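Local coordinates for protein exopolygalacturonase (Yersinia enterocolitica, PDB 2UVF) that probably hydrolyses pectin-derived polygalacturonate in an exo fashion, as a periplasmic family 28 glycoside hydrolase with a right-handed parallel beta-helix fold, at residues 196-204 with 241-249. Sequence-based numbering, arbitrary orientation.
Sequences YKSGALWLK and PASLINAID
The side-chain amide of Asn246 holds the carbonyl of Leu201, ND2 donating to Leu201 O at 2.9 Å in a nearly straight bond (165°). Leu201 O lies in the plane of Asn246's side-chain amide, though ND2 is tilted from the plane of the Leu201 carbonyl; the backbone N of Asn246 adds a weak bond to the same oxygen. ND2 also donates to Ser243 O, and OD1 takes the N-H of Ser243 on a lone pair. An asparagine suits this place because one flat group can both donate and accept: it closes the turn at 243-246 on itself and ties it to the neighbouring strand. The weak backbone bond belongs to the parallel ladder, flanked by Leu201 N to Leu244 O at 3.0 Å and Leu203 N to Asn246 O at 2.8 Å.

Trp202, paired with Asn246, lies alongside it. With CG anti to the carbonyl carbon in both residues, the two side chains leave the sheet in the same direction, and the flat indole can lie over the planar amide, only 21° from parallel. ND2 sits 4.1 Å from the ring plane, over its centre. The far end of the indole meets the methyl of Ala242, 3.6 Å from CH2, and Ile248 CB approaches the ring edge. Ala200 CB packs 3.5 Å from Ala242 CB, where small side chains let the two loops come close. On the other face of the strands, Leu201 and Ile245 are suitably apolar, buried against Leu217 and, for Leu201, helix 173-181. Leu203 CD1 touches Ile245 CG2 at 3.7 Å, the two side chains crossing at an angle. Strand 334-339 continues the parallel pairing beyond 245-247. Such in-register parallel strands, with aliphatic residues aligned at matching positions of successive coils, as Leu201 and Ile245 are here, are characteristic of the family 28 parallel beta-helix.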
loop_
_atom_site.group_PDB
_atom_site.type_symbol
_atom_site.label_atom_id
_atom_site.label_comp_id
_atom_site.label_asym_id
_atom_site.label_seq_id
_atom_site.Cartn_x
_atom_site.Cartn_y
_atom_site.Cartn_z
ATOM N N TYR A 196 5.952 -7.844 -24.060
ATOM C CA TYR A 196 5.085 -9.018 -24.252
ATOM C C TYR A 196 3.628 -8.737 -23.861
ATOM O O TYR A 196 3.286 -8.726 -22.669
ATOM C CB TYR A 196 5.610 -10.191 -23.411
ATOM C CG TYR A 196 7.084 -10.497 -23.616
ATOM C CD1 TYR A 196 7.495 -11.514 -24.474
ATOM C CD2 TYR A 196 8.068 -9.766 -22.948
ATOM C CE1 TYR A 196 8.867 -11.797 -24.667
ATOM C CE2 TYR A 196 9.433 -10.038 -23.132
ATOM C CZ TYR A 196 9.821 -11.049 -23.987
ATOM O OH TYR A 196 11.155 -11.306 -24.163
ATOM N N LYS A 197 2.779 -8.493 -24.862
ATOM C CA LYS A 197 1.324 -8.379 -24.644
ATOM C C LYS A 197 0.770 -9.707 -24.128
ATOM O O LYS A 197 1.198 -10.785 -24.555
ATOM C CB LYS A 197 0.593 -7.936 -25.919
ATOM C CG LYS A 197 -0.910 -7.745 -25.726
ATOM C CD LYS A 197 -1.541 -6.829 -26.770
ATOM C CE LYS A 197 -1.342 -5.364 -26.399
ATOM N NZ LYS A 197 -2.505 -4.530 -26.773
ATOM N N SER A 198 -0.156 -9.632 -23.178
ATOM C CA SER A 198 -0.716 -10.830 -22.559
ATOM C C SER A 198 -2.095 -10.530 -21.987
ATOM O O SER A 198 -2.415 -9.375 -21.693
ATOM C CB SER A 198 0.225 -11.368 -21.480
ATOM O OG SER A 198 -0.354 -12.438 -20.741
ATOM N N GLY A 199 -2.913 -11.575 -21.866
ATOM C CA GLY A 199 -4.197 -11.493 -21.166
ATOM C C GLY A 199 -4.023 -12.032 -19.767
ATOM O O GLY A 199 -2.891 -12.240 -19.313
ATOM N N ALA A 200 -5.130 -12.285 -19.084
ATOM C CA ALA A 200 -5.076 -12.813 -17.718
ATOM C C ALA A 200 -4.228 -14.067 -17.619
ATOM O O ALA A 200 -4.362 -14.971 -18.429
ATOM C CB ALA A 200 -6.482 -13.080 -17.168
ATOM N N LEU A 201 -3.358 -14.105 -16.616
ATOM C CA LEU A 201 -2.510 -15.260 -16.342
ATOM C C LEU A 201 -2.861 -15.743 -14.945
ATOM O O LEU A 201 -3.375 -14.979 -14.144
ATOM C CB LEU A 201 -1.022 -14.882 -16.409
ATOM C CG LEU A 201 -0.508 -14.147 -17.656
ATOM C CD1 LEU A 201 0.778 -13.382 -17.343
ATOM C CD2 LEU A 201 -0.307 -15.086 -18.861
ATOM N N TRP A 202 -2.590 -17.013 -14.657
ATOM C CA TRP A 202 -3.045 -17.631 -13.422
ATOM C C TRP A 202 -1.862 -18.315 -12.766
ATOM O O TRP A 202 -1.280 -19.251 -13.323
ATOM C CB TRP A 202 -4.186 -18.622 -13.698
ATOM C CG TRP A 202 -5.296 -18.015 -14.506
ATOM C CD1 TRP A 202 -5.350 -17.897 -15.874
ATOM C CD2 TRP A 202 -6.500 -17.427 -14.004
ATOM N NE1 TRP A 202 -6.516 -17.263 -16.250
ATOM C CE2 TRP A 202 -7.239 -16.961 -15.123
ATOM C CE3 TRP A 202 -7.025 -17.241 -12.719
ATOM C CZ2 TRP A 202 -8.486 -16.324 -14.995
ATOM C CZ3 TRP A 202 -8.273 -16.610 -12.592
ATOM C CH2 TRP A 202 -8.985 -16.166 -13.730
ATOM N N LEU A 203 -1.490 -17.819 -11.592
ATOM C CA LEU A 203 -0.315 -18.309 -10.898
ATOM C C LEU A 203 -0.696 -19.522 -10.076
ATOM O O LEU A 203 -1.877 -19.853 -9.934
ATOM C CB LEU A 203 0.288 -17.217 -9.991
ATOM C CG LEU A 203 0.788 -15.900 -10.602
ATOM C CD1 LEU A 203 1.336 -15.008 -9.526
ATOM C CD2 LEU A 203 1.849 -16.121 -11.663
ATOM N N LYS A 204 0.316 -20.188 -9.542
ATOM C CA LYS A 204 0.101 -21.334 -8.677
ATOM C C LYS A 204 1.128 -21.293 -7.563
ATOM O O LYS A 204 2.120 -20.548 -7.644
ATOM C CB LYS A 204 0.214 -22.641 -9.453
ATOM C CG LYS A 204 1.547 -22.850 -10.176
ATOM C CD LYS A 204 2.010 -24.283 -9.982
ATOM C CE LYS A 204 3.124 -24.651 -10.930
ATOM N NZ LYS A 204 2.565 -25.150 -12.221
ATOM N N PRO A 241 -13.986 -9.355 -13.762
ATOM C CA PRO A 241 -13.104 -10.150 -14.581
ATOM C C PRO A 241 -11.784 -10.436 -13.864
ATOM O O PRO A 241 -11.507 -9.852 -12.799
ATOM C CB PRO A 241 -12.878 -9.265 -15.805
ATOM C CG PRO A 241 -13.031 -7.883 -15.314
ATOM C CD PRO A 241 -14.078 -7.961 -14.236
ATOM N N ALA A 242 -10.994 -11.339 -14.446
ATOM C CA ALA A 242 -9.645 -11.577 -14.006
ATOM C C ALA A 242 -8.782 -10.314 -14.202
ATOM O O ALA A 242 -8.987 -9.535 -15.139
ATOM C CB ALA A 242 -9.043 -12.747 -14.775
ATOM N N SER A 243 -7.831 -10.127 -13.284
ATOM C CA SER A 243 -6.766 -9.141 -13.433
ATOM C C SER A 243 -5.746 -9.646 -14.442
ATOM O O SER A 243 -5.857 -10.772 -14.937
ATOM C CB SER A 243 -6.085 -8.906 -12.080
ATOM O OG SER A 243 -7.022 -8.467 -11.101
ATOM N N LEU A 244 -4.739 -8.824 -14.729
ATOM C CA LEU A 244 -3.635 -9.230 -15.574
ATOM C C LEU A 244 -2.882 -10.410 -14.944
ATOM O O LEU A 244 -2.517 -11.363 -15.632
ATOM C CB LEU A 244 -2.695 -8.042 -15.824
ATOM C CG LEU A 244 -1.587 -8.173 -16.871
ATOM C CD1 LEU A 244 -2.180 -8.508 -18.257
ATOM C CD2 LEU A 244 -0.718 -6.908 -16.931
ATOM N N ILE A 245 -2.652 -10.334 -13.636
ATOM C CA ILE A 245 -2.002 -11.419 -12.906
ATOM C C ILE A 245 -2.897 -11.832 -11.766
ATOM O O ILE A 245 -3.398 -10.991 -11.012
ATOM C CB ILE A 245 -0.586 -11.040 -12.381
ATOM C CG1 ILE A 245 0.345 -10.699 -13.544
ATOM C CG2 ILE A 245 0.006 -12.170 -11.513
ATOM C CD1 ILE A 245 1.371 -9.662 -13.216
ATOM N N ASN A 246 -3.113 -13.137 -11.662
ATOM C CA ASN A 246 -4.045 -13.680 -10.686
ATOM C C ASN A 246 -3.446 -14.800 -9.863
ATOM O O ASN A 246 -2.624 -15.553 -10.347
ATOM C CB ASN A 246 -5.274 -14.247 -11.394
ATOM C CG ASN A 246 -5.953 -13.253 -12.267
ATOM O OD1 ASN A 246 -6.784 -12.492 -11.802
ATOM N ND2 ASN A 246 -5.631 -13.270 -13.552
ATOM N N ALA A 247 -3.885 -14.904 -8.617
ATOM C CA ALA A 247 -3.816 -16.162 -7.881
ATOM C C ALA A 247 -5.198 -16.373 -7.264
ATOM O O ALA A 247 -5.435 -16.026 -6.109
ATOM C CB ALA A 247 -2.715 -16.128 -6.825
ATOM N N ILE A 248 -6.117 -16.919 -8.067
ATOM C CA ILE A 248 -7.537 -17.050 -7.689
ATOM C C ILE A 248 -8.037 -18.479 -7.899
ATOM O O ILE A 248 -8.027 -18.988 -9.019
ATOM C CB ILE A 248 -8.465 -16.054 -8.482
ATOM C CG1 ILE A 248 -7.954 -14.613 -8.373
ATOM C CG2 ILE A 248 -9.937 -16.162 -8.001
ATOM C CD1 ILE A 248 -8.671 -13.594 -9.238
ATOM N N ASP A 249 -8.469 -19.124 -6.818
ATOM C CA ASP A 249 -9.155 -20.420 -6.908
ATOM C C ASP A 249 -10.630 -20.181 -7.251
ATOM O O ASP A 249 -11.331 -19.488 -6.503
ATOM C CB ASP A 249 -9.023 -21.189 -5.590
ATOM C CG ASP A 249 -9.545 -22.630 -5.678
ATOM O OD1 ASP A 249 -10.760 -22.834 -5.426
ATOM O OD2 ASP A 249 -8.738 -23.553 -5.961
HETATM O O HOH W 1 -4.372 -18.883 -10.120
#